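Local atomic coordinates of 5-formyltetrahydrofolate cyclo-ligase family protein (Bacillus anthracis, PDB entry 2JCB), a protein that probably catalyses the ATP- and magnesium-dependent cyclisation of 5-formyltetrahydrofolate to 5,10-methenyltetrahydrofolate, a step of folate metabolism. Residues L35-I39 against I187-K191; E62-N66 against L165-Q170; I127-V132 against Y158-S164. The contacts are given in a common frame with arbitrary orientation. Numbering follows the deposited sequence.

Contact 1: residues L35-I39 against I187-K191; sequences LSEQI and IITEK
Ile-39 lies over the end of strand 186-189, its CG1 set 3.7 Å from the carbonyl carbon C of Thr-189 and 3.6 Å from N of Glu-190, so that a branched helix side chain covers a peptide unit as well as meeting the side chains of Ile-188 and Glu-190. Residues 35-39 form a regular turn of helix 29-44, with Ile-39 N bonded to Leu-35 O at 2.9 Å. Across from it, Ile-187 and Ile-188 are extended; Thr-189 keeps phi near -118° with psi close to 180°, and Glu-190 then bends the chain at -78/-10. The closest CA pair is Ile-39 to Glu-190, 5.0 Å. An ST turn sets the bend: Lys-191 N donates to Thr-189 OG1 at 3.1 Å, with Thr-189 chi1 p. Glu-190, chi1 p and chi2 m, folds its aliphatic part against the helix, CG lying 3.5 Å from Leu-35 CD2 and CB 3.6 Å from Gln-38 OE1, while its carboxylate bonds to Ser-168. Farther along, Ile-188 CG2 meets Ile-39 O at 3.8 Å and Ile-39 CG2 at 4.3 Å. Van der Waals packing thus joins the two segments, burying 264 Å² in total. The principle is that of a layered alpha/beta fold: apolar residues of a helix pack against the sheet at a strand end.

Contact 2: residues E62-N66 against L165-Q170; sequences ENEVN and LAYSFQ
This is a buried contact, centred on a tyrosine, between the connection from strand 54-56 to helix 68-76 and the last residue of strand 161-165 with the loop after it. Neither segment pairs as a strand with the other, and the nearest CA atoms, those of Val-65 and Ala-166, stay 6.6 Å apart. Tyr-167 (chi1 m, chi2 -72°) reaches across so that its OH donates to Asn-63 O at 2.7 Å, near the ring plane. Over one face of the same ring sits Val-65, chi1 t: its CG2 is 3.8 Å from the Tyr-167 ring centroid and only 12° off the normal, a CH-pi contact, with CG2 to CZ of Tyr-167 at 3.7 Å. Val-65 CG1 meanwhile touches Leu-165 CB at 4.2 Å. Both loops follow the C-terminal ends of parallel strands of the Rossmann-like sheet, separated in it by strand 129-131, and they meet beyond it. Glu-64 (-59/145) and Tyr-167 (-71/149) are polyproline-II-like, Val-65 has -40/125, and Leu-165 and Ala-166 are extended; residues 168-170 then make a short 3-10 turn, Gln-170 N bonding to Tyr-167 O at 2.8 Å. Gln-170 (chi1 m, chi2 t) folds back so that its OE1 accepts from Tyr-167 N at 2.9 Å. A water completes the join, accepting from Val-65 N at 2.9 Å and donating to Gln-170 OE1 at 2.9 Å. Gln-170 NE2 bonds to Val-135 O, while Tyr-32, Leu-35 and Ser-36 of helix 29-44 also touch the Tyr-167 side chain.

Contact 3: residues I127-V132 against Y158-S164; sequences IDLQIV and YKGKTLS
Four backbone hydrogen bonds knit strands 129-131 and 161-164 in parallel: Lys-161 N to Asp-128 O (3.2 Å), Gln-130 N to Lys-161 O (2.9 Å), Leu-163 N to Gln-130 O (3.0 Å) and Val-132 N to Leu-163 O (2.8 Å). Ser-164 OG, chi1 m, adds a side-chain bond beyond the last backbone one, donating to Val-132 O at 2.9 Å. Leu-129, Gln-130 and Ile-131 register with Lys-161, Thr-162 and Leu-163; the axes approach to 4.7 Å at -20°. A water donates to Asp-128 O (2.5 Å) and accepts from Lys-161 N (3.2 Å). On one face, Leu-163 (chi1 p) puts CD2 4.1 Å from Leu-129 CD1 and CD1 4.2 Å from Ile-131 CG1. On the other, Gln-130 CG stands 3.6 Å from the Tyr-158 ring centroid in a CH-pi contact. Main-chain pairing therefore fixes the register of two central strands of the Rossmann-like sheet, with leucine and isoleucine packing on one face and a tyrosine ring against Gln-130 on the other.

Following the chain from the N terminus, helix 29-44 supplies the first half of contact 1, whose loop closes last, when strand 186-189 ends beside it. Residues 62-66 open contact 2, and residues 127-132 open contact 3, which 158-164 closes first; 165-170 then follows directly and closes contact 2. The three loops are thus nested without crossing, 3 within 2 within 1. In space, backbone pairing of strand 186-189 with the chain at 164-166 joins them: Ser-164 O accepts from Ile-188 N and Ala-166 N donates to Ile-188 O. A helix, a strand-to-helix loop and the sheet's central strands are thereby tied together around strand 161-165 and the loop that follows it.

Contact 1: residues L35-I39 against I187-K191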
ATOM      1  N   LEU A  35     -13.646 -10.214  -1.043  1.00 27.53           N
ATOM      2  CA  LEU A  35     -12.431  -9.972  -1.837  1.00 27.67           C
ATOM      3  C   LEU A  35     -11.255  -9.649  -0.894  1.00 28.23           C
ATOM      4  O   LEU A  35     -10.137 -10.147  -1.083  1.00 28.65           O
ATOM      5  CB  LEU A  35     -12.650  -8.865  -2.875  1.00 29.50           C
ATOM      6  CG  LEU A  35     -13.597  -9.054  -4.061  1.00 32.01           C
ATOM      7  CD1 LEU A  35     -13.705  -7.823  -4.923  1.00 32.82           C
ATOM      8  CD2 LEU A  35     -13.196 -10.223  -4.930  1.00 36.92           C
ATOM      9  N   SER A  36     -11.503  -8.848   0.145  1.00 27.13           N
ATOM     10  CA  SER A  36     -10.388  -8.518   1.063  1.00 29.48           C
ATOM     11  C   SER A  36      -9.875  -9.797   1.725  1.00 30.71           C
ATOM     12  O   SER A  36      -8.661  -9.966   1.864  1.00 30.74           O
ATOM     13  CB  SER A  36     -10.798  -7.544   2.169  1.00 29.58           C
ATOM     14  OG  SER A  36     -10.843  -6.229   1.636  1.00 31.56           O
ATOM     15  N   GLU A  37     -10.816 -10.656   2.122  1.00 30.56           N
ATOM     16  CA  GLU A  37     -10.513 -11.968   2.729  1.00 32.56           C
ATOM     17  C   GLU A  37      -9.674 -12.852   1.784  1.00 31.41           C
ATOM     18  O   GLU A  37      -8.676 -13.459   2.228  1.00 30.66           O
ATOM     19  CB  GLU A  37     -11.826 -12.680   3.090  1.00 31.61           C
ATOM     20  CG  GLU A  37     -12.246 -12.351   4.518  1.00 35.72           C
ATOM     21  CD  GLU A  37     -13.755 -12.593   4.876  1.00 38.22           C
ATOM     22  OE1 GLU A  37     -14.506 -13.297   4.122  1.00 44.05           O
ATOM     23  OE2 GLU A  37     -14.169 -12.063   5.954  1.00 42.96           O
ATOM     24  N   GLN A  38     -10.105 -12.929   0.516  1.00 29.33           N
ATOM     25  CA  GLN A  38      -9.404 -13.766  -0.492  1.00 29.73           C
ATOM     26  C   GLN A  38      -7.984 -13.274  -0.723  1.00 29.40           C
ATOM     27  O   GLN A  38      -7.041 -14.066  -0.812  1.00 28.75           O
ATOM     28  CB  GLN A  38     -10.176 -13.815  -1.812  1.00 29.98           C
ATOM     29  CG  GLN A  38     -11.457 -14.580  -1.630  1.00 32.85           C
ATOM     30  CD  GLN A  38     -12.319 -14.621  -2.881  1.00 33.71           C
ATOM     31  OE1 GLN A  38     -11.960 -14.067  -3.915  1.00 39.15           O
ATOM     32  NE2 GLN A  38     -13.488 -15.278  -2.776  1.00 37.40           N
ATOM     33  N   ILE A  39      -7.817 -11.945  -0.801  1.00 26.77           N
ATOM     34  CA  ILE A  39      -6.565 -11.343  -1.199  1.00 26.80           C
ATOM     35  C   ILE A  39      -5.592 -11.621  -0.083  1.00 26.49           C
ATOM     36  O   ILE A  39      -4.443 -12.037  -0.362  1.00 28.78           O
ATOM     37  CB  ILE A  39      -6.721  -9.879  -1.434  1.00 26.02           C
ATOM     38  CG1 ILE A  39      -7.433  -9.685  -2.799  1.00 26.17           C
ATOM     39  CG2 ILE A  39      -5.406  -9.162  -1.415  1.00 27.26           C
ATOM     40  CD1 ILE A  39      -8.042  -8.277  -3.038  1.00 30.55           C
ATOM     41  N   ILE A 187       2.014  -7.971  -7.344  1.00 28.73           N
ATOM     42  CA  ILE A 187       0.652  -7.474  -7.060  1.00 28.82           C
ATOM     43  C   ILE A 187      -0.172  -8.767  -6.777  1.00 30.43           C
ATOM     44  O   ILE A 187      -0.102  -9.729  -7.564  1.00 31.87           O
ATOM     45  CB  ILE A 187       0.029  -6.603  -8.201  1.00 28.04           C
ATOM     46  CG1 ILE A 187       0.913  -5.353  -8.482  1.00 27.76           C
ATOM     47  CG2 ILE A 187      -1.401  -6.150  -7.825  1.00 30.48           C
ATOM     48  CD1 ILE A 187       0.978  -4.987  -9.876  1.00 34.66           C
ATOM     49  N   ILE A 188      -0.893  -8.799  -5.662  1.00 28.09           N
ATOM     50  CA  ILE A 188      -1.808  -9.893  -5.328  1.00 29.41           C
ATOM     51  C   ILE A 188      -3.243  -9.377  -5.492  1.00 29.92           C
ATOM     52  O   ILE A 188      -3.609  -8.385  -4.827  1.00 30.96           O
ATOM     53  CB  ILE A 188      -1.590 -10.343  -3.899  1.00 29.11           C
ATOM     54  CG1 ILE A 188      -0.113 -10.737  -3.666  1.00 32.11           C
ATOM     55  CG2 ILE A 188      -2.505 -11.507  -3.580  1.00 29.35           C
ATOM     56  CD1 ILE A 188       0.160 -10.981  -2.274  1.00 32.96           C
ATOM     57  N   THR A 189      -4.041 -10.046  -6.321  1.00 29.64           N
ATOM     58  CA  THR A 189      -5.466  -9.753  -6.485  1.00 28.66           C
ATOM     59  C   THR A 189      -6.226 -10.986  -6.054  1.00 29.05           C
ATOM     60  O   THR A 189      -5.613 -12.002  -5.618  1.00 26.79           O
ATOM     61  CB  THR A 189      -5.850  -9.405  -7.950  1.00 29.11           C
ATOM     62  OG1 THR A 189      -5.806 -10.599  -8.747  1.00 30.06           O
ATOM     63  CG2 THR A 189      -4.924  -8.310  -8.557  1.00 30.85           C
ATOM     64  N   GLU A 190      -7.551 -10.967  -6.214  1.00 26.39           N
ATOM     65  CA  GLU A 190      -8.306 -12.141  -5.788  1.00 26.88           C
ATOM     66  C   GLU A 190      -8.177 -13.266  -6.844  1.00 27.48           C
ATOM     67  O   GLU A 190      -8.659 -14.376  -6.618  1.00 29.04           O
ATOM     68  CB  GLU A 190      -9.789 -11.786  -5.565  1.00 27.02           C
ATOM     69  CG  GLU A 190     -10.575 -11.461  -6.870  1.00 25.96           C
ATOM     70  CD  GLU A 190     -10.436 -10.018  -7.373  1.00 29.87           C
ATOM     71  OE1 GLU A 190      -9.524  -9.259  -7.012  1.00 29.49           O
ATOM     72  OE2 GLU A 190     -11.273  -9.658  -8.192  1.00 28.88           O
ATOM     73  N   LYS A 191      -7.623 -12.940  -8.001  1.00 26.13           N
ATOM     74  CA  LYS A 191      -7.497 -13.861  -9.124  1.00 27.64           C
ATOM     75  C   LYS A 191      -6.073 -14.454  -9.249  1.00 26.97           C
ATOM     76  O   LYS A 191      -5.882 -15.368 -10.056  1.00 27.61           O
ATOM     77  CB  LYS A 191      -7.798 -13.108 -10.445  1.00 26.93           C
ATOM     78  CG  LYS A 191      -9.228 -12.664 -10.727  1.00 31.49           C
ATOM     79  CD  LYS A 191      -9.256 -11.993 -12.073  1.00 31.62           C
ATOM     80  CE  LYS A 191     -10.603 -11.431 -12.319  1.00 37.66           C
ATOM     81  NZ  LYS A 191     -10.766 -11.148 -13.771  1.00 41.99           N
TER

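Contact 2: residues E62-N66 against L165-Q170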
ATOM      1  N   GLU A  62     -11.849   3.675   3.872  1.00 36.16           N
ATOM      2  CA  GLU A  62     -13.017   3.403   2.990  1.00 35.49           C
ATOM      3  C   GLU A  62     -12.999   1.968   2.488  1.00 33.64           C
ATOM      4  O   GLU A  62     -12.967   1.052   3.298  1.00 33.12           O
ATOM      5  CB  GLU A  62     -13.144   4.395   1.813  1.00 36.71           C
ATOM      6  CG  GLU A  62     -11.840   4.799   1.102  1.00 42.74           C
ATOM      7  CD  GLU A  62     -11.263   6.124   1.614  1.00 51.35           C
ATOM      8  OE1 GLU A  62     -10.043   6.356   1.409  1.00 55.73           O
ATOM      9  OE2 GLU A  62     -12.028   6.921   2.219  1.00 55.12           O
ATOM     10  N   ASN A  63     -13.059   1.774   1.164  1.00 32.22           N
ATOM     11  CA  ASN A  63     -13.207   0.419   0.623  1.00 30.34           C
ATOM     12  C   ASN A  63     -11.880  -0.209   0.127  1.00 30.34           C
ATOM     13  O   ASN A  63     -11.888  -1.265  -0.524  1.00 29.64           O
ATOM     14  CB  ASN A  63     -14.307   0.365  -0.445  1.00 29.29           C
ATOM     15  CG  ASN A  63     -15.752   0.246   0.163  1.00 28.22           C
ATOM     16  OD1 ASN A  63     -15.919  -0.133   1.325  1.00 31.41           O
ATOM     17  ND2 ASN A  63     -16.774   0.494  -0.655  1.00 26.95           N
ATOM     18  N   GLU A  64     -10.740   0.407   0.488  1.00 29.78           N
ATOM     19  CA  GLU A  64      -9.431  -0.162   0.144  1.00 30.08           C
ATOM     20  C   GLU A  64      -9.282  -1.549   0.739  1.00 29.09           C
ATOM     21  O   GLU A  64      -9.748  -1.815   1.882  1.00 27.97           O
ATOM     22  CB  GLU A  64      -8.296   0.685   0.737  1.00 31.23           C
ATOM     23  CG  GLU A  64      -8.230   2.027   0.096  1.00 32.67           C
ATOM     24  CD  GLU A  64      -7.639   3.095   0.991  1.00 38.74           C
ATOM     25  OE1 GLU A  64      -6.958   2.723   1.985  1.00 36.24           O
ATOM     26  OE2 GLU A  64      -7.906   4.309   0.706  1.00 45.20           O
ATOM     27  N   VAL A  65      -8.592  -2.456   0.021  1.00 29.97           N
ATOM     28  CA  VAL A  65      -8.310  -3.769   0.659  1.00 28.69           C
ATOM     29  C   VAL A  65      -7.929  -3.661   2.163  1.00 28.82           C
ATOM     30  O   VAL A  65      -7.002  -2.921   2.553  1.00 27.67           O
ATOM     31  CB  VAL A  65      -7.192  -4.582  -0.085  1.00 28.13           C
ATOM     32  CG1 VAL A  65      -6.874  -5.910   0.687  1.00 29.99           C
ATOM     33  CG2 VAL A  65      -7.562  -4.725  -1.609  1.00 32.96           C
ATOM     34  N   ASN A  66      -8.686  -4.389   2.964  1.00 29.34           N
ATOM     35  CA  ASN A  66      -8.624  -4.253   4.402  1.00 30.16           C
ATOM     36  C   ASN A  66      -7.280  -4.756   4.992  1.00 30.83           C
ATOM     37  O   ASN A  66      -6.960  -5.930   4.875  1.00 31.49           O
ATOM     38  CB  ASN A  66      -9.798  -4.983   5.023  1.00 29.84           C
ATOM     39  CG  ASN A  66      -9.935  -4.660   6.510  1.00 27.71           C
ATOM     40  OD1 ASN A  66      -9.201  -3.798   7.041  1.00 30.06           O
ATOM     41  ND2 ASN A  66     -10.876  -5.314   7.179  1.00 30.29           N
ATOM     42  N   LEU A 165      -1.425  -5.080  -2.672  1.00 28.63           N
ATOM     43  CA  LEU A 165      -2.695  -5.805  -2.637  1.00 29.83           C
ATOM     44  C   LEU A 165      -3.721  -5.005  -3.439  1.00 30.26           C
ATOM     45  O   LEU A 165      -3.828  -3.797  -3.230  1.00 31.15           O
ATOM     46  CB  LEU A 165      -3.135  -5.967  -1.174  1.00 29.58           C
ATOM     47  CG  LEU A 165      -2.070  -6.536  -0.236  1.00 32.02           C
ATOM     48  CD1 LEU A 165      -2.463  -6.574   1.285  1.00 33.49           C
ATOM     49  CD2 LEU A 165      -1.694  -7.951  -0.702  1.00 30.87           C
ATOM     50  N   ALA A 166      -4.497  -5.645  -4.334  1.00 28.90           N
ATOM     51  CA  ALA A 166      -5.403  -4.943  -5.195  1.00 28.65           C
ATOM     52  C   ALA A 166      -6.582  -5.796  -5.587  1.00 29.10           C
ATOM     53  O   ALA A 166      -6.430  -6.983  -5.801  1.00 28.64           O
ATOM     54  CB  ALA A 166      -4.680  -4.442  -6.416  1.00 28.34           C
ATOM     55  N   TYR A 167      -7.757  -5.183  -5.694  1.00 27.95           N
ATOM     56  CA  TYR A 167      -8.864  -5.856  -6.331  1.00 28.02           C
ATOM     57  C   TYR A 167      -8.507  -5.891  -7.830  1.00 27.45           C
ATOM     58  O   TYR A 167      -7.802  -5.004  -8.365  1.00 27.37           O
ATOM     59  CB  TYR A 167     -10.139  -5.032  -6.174  1.00 29.71           C
ATOM     60  CG  TYR A 167     -10.463  -4.705  -4.754  1.00 26.30           C
ATOM     61  CD1 TYR A 167     -10.921  -5.708  -3.895  1.00 29.66           C
ATOM     62  CD2 TYR A 167     -10.418  -3.376  -4.270  1.00 27.32           C
ATOM     63  CE1 TYR A 167     -11.255  -5.418  -2.595  1.00 31.07           C
ATOM     64  CE2 TYR A 167     -10.783  -3.073  -2.940  1.00 30.44           C
ATOM     65  CZ  TYR A 167     -11.198  -4.117  -2.115  1.00 30.66           C
ATOM     66  OH  TYR A 167     -11.566  -3.961  -0.768  1.00 29.47           O
ATOM     67  N   SER A 168      -8.965  -6.936  -8.503  1.00 29.30           N
ATOM     68  CA  SER A 168      -8.640  -7.082  -9.913  1.00 29.38           C
ATOM     69  C   SER A 168      -9.071  -5.893 -10.794  1.00 29.64           C
ATOM     70  O   SER A 168      -8.407  -5.605 -11.788  1.00 30.35           O
ATOM     71  CB  SER A 168      -9.116  -8.440 -10.457  1.00 30.47           C
ATOM     72  OG  SER A 168     -10.499  -8.477 -10.523  1.00 32.43           O
ATOM     73  N   PHE A 169     -10.156  -5.202 -10.428  1.00 30.05           N
ATOM     74  CA  PHE A 169     -10.582  -4.009 -11.145  1.00 30.31           C
ATOM     75  C   PHE A 169      -9.616  -2.808 -10.972  1.00 29.93           C
ATOM     76  O   PHE A 169      -9.759  -1.807 -11.665  1.00 31.04           O
ATOM     77  CB  PHE A 169     -12.020  -3.603 -10.776  1.00 30.74           C
ATOM     78  CG  PHE A 169     -12.144  -2.987  -9.394  1.00 31.83           C
ATOM     79  CD1 PHE A 169     -11.789  -1.643  -9.177  1.00 33.13           C
ATOM     80  CD2 PHE A 169     -12.633  -3.739  -8.312  1.00 34.19           C
ATOM     81  CE1 PHE A 169     -11.916  -1.044  -7.946  1.00 31.68           C
ATOM     82  CE2 PHE A 169     -12.760  -3.140  -7.042  1.00 33.25           C
ATOM     83  CZ  PHE A 169     -12.367  -1.791  -6.859  1.00 30.81           C
ATOM     84  N   GLN A 170      -8.673  -2.891 -10.038  1.00 29.00           N
ATOM     85  CA  GLN A 170      -7.632  -1.875  -9.941  1.00 27.47           C
ATOM     86  C   GLN A 170      -6.536  -2.104 -10.940  1.00 29.71           C
ATOM     87  O   GLN A 170      -5.702  -1.221 -11.154  1.00 29.31           O
ATOM     88  CB  GLN A 170      -7.032  -1.900  -8.536  1.00 26.51           C
ATOM     89  CG  GLN A 170      -7.944  -1.351  -7.455  1.00 25.93           C
ATOM     90  CD  GLN A 170      -7.305  -1.474  -6.070  1.00 27.35           C
ATOM     91  OE1 GLN A 170      -7.629  -2.342  -5.283  1.00 31.79           O
ATOM     92  NE2 GLN A 170      -6.415  -0.517  -5.762  1.00 26.59           N
TER
HETATM   93  O   HOH W   1      -7.589  -1.402  -2.508  1.00 20.85           O

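Contact 3: residues I127-V132 against Y158-S164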
ATOM      1  N   ILE A 127      13.429  -3.149   7.363  1.00 31.08           N
ATOM      2  CA  ILE A 127      12.079  -3.520   7.013  1.00 30.05           C
ATOM      3  C   ILE A 127      12.188  -4.553   5.873  1.00 29.74           C
ATOM      4  O   ILE A 127      12.759  -4.247   4.840  1.00 31.25           O
ATOM      5  CB  ILE A 127      11.226  -2.279   6.575  1.00 30.40           C
ATOM      6  CG1 ILE A 127      11.162  -1.211   7.708  1.00 28.89           C
ATOM      7  CG2 ILE A 127       9.832  -2.732   6.055  1.00 30.75           C
ATOM      8  CD1 ILE A 127      10.572   0.155   7.296  1.00 30.20           C
ATOM      9  N   ASP A 128      11.702  -5.758   6.097  1.00 29.46           N
ATOM     10  CA  ASP A 128      11.898  -6.879   5.152  1.00 28.82           C
ATOM     11  C   ASP A 128      10.957  -6.815   3.948  1.00 30.06           C
ATOM     12  O   ASP A 128      11.377  -7.075   2.784  1.00 30.79           O
ATOM     13  CB  ASP A 128      11.804  -8.213   5.884  1.00 28.17           C
ATOM     14  CG  ASP A 128      12.813  -8.337   6.976  1.00 30.62           C
ATOM     15  OD1 ASP A 128      14.018  -8.030   6.744  1.00 31.02           O
ATOM     16  OD2 ASP A 128      12.419  -8.758   8.082  1.00 32.85           O
ATOM     17  N   LEU A 129       9.728  -6.383   4.214  1.00 29.02           N
ATOM     18  CA  LEU A 129       8.691  -6.312   3.211  1.00 28.65           C
ATOM     19  C   LEU A 129       7.877  -5.045   3.399  1.00 29.12           C
ATOM     20  O   LEU A 129       7.448  -4.745   4.521  1.00 31.83           O
ATOM     21  CB  LEU A 129       7.792  -7.538   3.409  1.00 29.04           C
ATOM     22  CG  LEU A 129       6.549  -7.635   2.504  1.00 29.12           C
ATOM     23  CD1 LEU A 129       6.997  -7.785   1.010  1.00 30.36           C
ATOM     24  CD2 LEU A 129       5.605  -8.778   2.987  1.00 30.03           C
ATOM     25  N   GLN A 130       7.656  -4.332   2.306  1.00 27.63           N
ATOM     26  CA  GLN A 130       6.728  -3.192   2.291  1.00 27.07           C
ATOM     27  C   GLN A 130       5.515  -3.555   1.480  1.00 29.34           C
ATOM     28  O   GLN A 130       5.661  -3.885   0.312  1.00 29.79           O
ATOM     29  CB  GLN A 130       7.399  -1.976   1.680  1.00 27.09           C
ATOM     30  CG  GLN A 130       8.386  -1.336   2.705  1.00 26.88           C
ATOM     31  CD  GLN A 130       7.637  -0.431   3.761  1.00 27.55           C
ATOM     32  OE1 GLN A 130       6.435  -0.463   3.872  1.00 31.28           O
ATOM     33  NE2 GLN A 130       8.412   0.367   4.510  1.00 28.03           N
ATOM     34  N   ILE A 131       4.360  -3.485   2.139  1.00 28.02           N
ATOM     35  CA  ILE A 131       3.076  -3.724   1.488  1.00 30.07           C
ATOM     36  C   ILE A 131       2.659  -2.308   1.020  1.00 29.01           C
ATOM     37  O   ILE A 131       2.261  -1.473   1.872  1.00 28.61           O
ATOM     38  CB  ILE A 131       2.118  -4.426   2.446  1.00 29.21           C
ATOM     39  CG1 ILE A 131       2.710  -5.849   2.734  1.00 30.83           C
ATOM     40  CG2 ILE A 131       0.750  -4.489   1.811  1.00 30.50           C
ATOM     41  CD1 ILE A 131       1.944  -6.657   3.784  1.00 33.67           C
ATOM     42  N   VAL A 132       2.644  -2.040  -0.294  1.00 29.78           N
ATOM     43  CA  VAL A 132       2.585  -0.669  -0.783  1.00 30.13           C
ATOM     44  C   VAL A 132       1.144  -0.398  -1.188  1.00 30.44           C
ATOM     45  O   VAL A 132       0.589  -1.190  -1.889  1.00 29.43           O
ATOM     46  CB  VAL A 132       3.578  -0.498  -1.957  1.00 29.30           C
ATOM     47  CG1 VAL A 132       3.337   0.864  -2.714  1.00 26.30           C
ATOM     48  CG2 VAL A 132       5.045  -0.690  -1.460  1.00 27.64           C
ATOM     49  N   TYR A 158      14.456   2.535  -0.599  1.00 34.21           N
ATOM     50  CA  TYR A 158      14.081   1.267  -0.003  1.00 32.70           C
ATOM     51  C   TYR A 158      14.554   0.141  -0.913  1.00 33.41           C
ATOM     52  O   TYR A 158      14.184   0.103  -2.095  1.00 34.02           O
ATOM     53  CB  TYR A 158      12.571   1.178   0.228  1.00 32.66           C
ATOM     54  CG  TYR A 158      12.157  -0.142   0.795  1.00 30.85           C
ATOM     55  CD1 TYR A 158      12.480  -0.484   2.104  1.00 30.61           C
ATOM     56  CD2 TYR A 158      11.445  -1.051   0.022  1.00 29.43           C
ATOM     57  CE1 TYR A 158      12.077  -1.726   2.647  1.00 28.47           C
ATOM     58  CE2 TYR A 158      11.041  -2.281   0.538  1.00 31.88           C
ATOM     59  CZ  TYR A 158      11.391  -2.626   1.833  1.00 28.72           C
ATOM     60  OH  TYR A 158      10.966  -3.835   2.308  1.00 32.65           O
ATOM     61  N   LYS A 159      15.332  -0.780  -0.343  1.00 31.55           N
ATOM     62  CA  LYS A 159      15.896  -1.886  -1.103  1.00 32.90           C
ATOM     63  C   LYS A 159      15.352  -3.277  -0.806  1.00 32.20           C
ATOM     64  O   LYS A 159      15.834  -4.274  -1.380  1.00 32.23           O
ATOM     65  CB  LYS A 159      17.425  -1.884  -0.954  1.00 32.00           C
ATOM     66  CG  LYS A 159      18.097  -0.587  -1.362  1.00 36.05           C
ATOM     67  CD  LYS A 159      17.675  -0.148  -2.758  1.00 38.57           C
ATOM     68  CE  LYS A 159      18.563   0.956  -3.276  1.00 42.44           C
ATOM     69  NZ  LYS A 159      17.887   1.613  -4.416  1.00 44.97           N
ATOM     70  N   GLY A 160      14.377  -3.359   0.090  1.00 31.48           N
ATOM     71  CA  GLY A 160      13.763  -4.613   0.433  1.00 31.04           C
ATOM     72  C   GLY A 160      12.728  -5.049  -0.576  1.00 31.05           C
ATOM     73  O   GLY A 160      12.655  -4.542  -1.685  1.00 32.02           O
ATOM     74  N   LYS A 161      11.903  -5.996  -0.180  1.00 30.38           N
ATOM     75  CA  LYS A 161      10.856  -6.542  -1.042  1.00 30.11           C
ATOM     76  C   LYS A 161       9.589  -5.694  -1.004  1.00 29.94           C
ATOM     77  O   LYS A 161       9.251  -5.191   0.053  1.00 31.47           O
ATOM     78  CB  LYS A 161      10.558  -7.972  -0.607  1.00 29.35           C
ATOM     79  CG  LYS A 161      11.800  -8.906  -0.829  1.00 31.38           C
ATOM     80  CD  LYS A 161      11.539 -10.251  -0.207  1.00 33.61           C
ATOM     81  CE  LYS A 161      12.870 -10.919   0.124  1.00 38.25           C
ATOM     82  NZ  LYS A 161      13.319 -11.669  -1.071  1.00 39.99           N
ATOM     83  N   THR A 162       8.891  -5.577  -2.128  1.00 29.77           N
ATOM     84  CA  THR A 162       7.641  -4.822  -2.200  1.00 29.75           C
ATOM     85  C   THR A 162       6.519  -5.666  -2.768  1.00 30.53           C
ATOM     86  O   THR A 162       6.738  -6.509  -3.652  1.00 32.24           O
ATOM     87  CB  THR A 162       7.735  -3.556  -3.087  1.00 30.46           C
ATOM     88  OG1 THR A 162       8.141  -3.880  -4.423  1.00 30.32           O
ATOM     89  CG2 THR A 162       8.726  -2.578  -2.498  1.00 31.75           C
ATOM     90  N   LEU A 163       5.317  -5.439  -2.278  1.00 30.38           N
ATOM     91  CA  LEU A 163       4.151  -6.006  -2.932  1.00 29.73           C
ATOM     92  C   LEU A 163       2.991  -5.114  -2.663  1.00 29.61           C
ATOM     93  O   LEU A 163       2.970  -4.402  -1.693  1.00 30.27           O
ATOM     94  CB  LEU A 163       3.851  -7.469  -2.510  1.00 31.61           C
ATOM     95  CG  LEU A 163       3.339  -7.821  -1.144  1.00 32.24           C
ATOM     96  CD1 LEU A 163       1.745  -7.555  -1.014  1.00 29.92           C
ATOM     97  CD2 LEU A 163       3.703  -9.295  -0.839  1.00 31.53           C
ATOM     98  N   SER A 164       2.013  -5.183  -3.557  1.00 28.59           N
ATOM     99  CA  SER A 164       0.757  -4.452  -3.404  1.00 30.23           C
ATOM    100  C   SER A 164      -0.381  -5.421  -3.432  1.00 29.20           C
ATOM    101  O   SER A 164      -0.287  -6.490  -4.049  1.00 30.19           O
ATOM    102  CB  SER A 164       0.588  -3.391  -4.473  1.00 28.45           C
ATOM    103  OG  SER A 164       1.550  -2.347  -4.367  1.00 29.17           O
TER
HETATM  104  O   HOH W   2      13.645  -7.619   1.913  1.00 29.66           O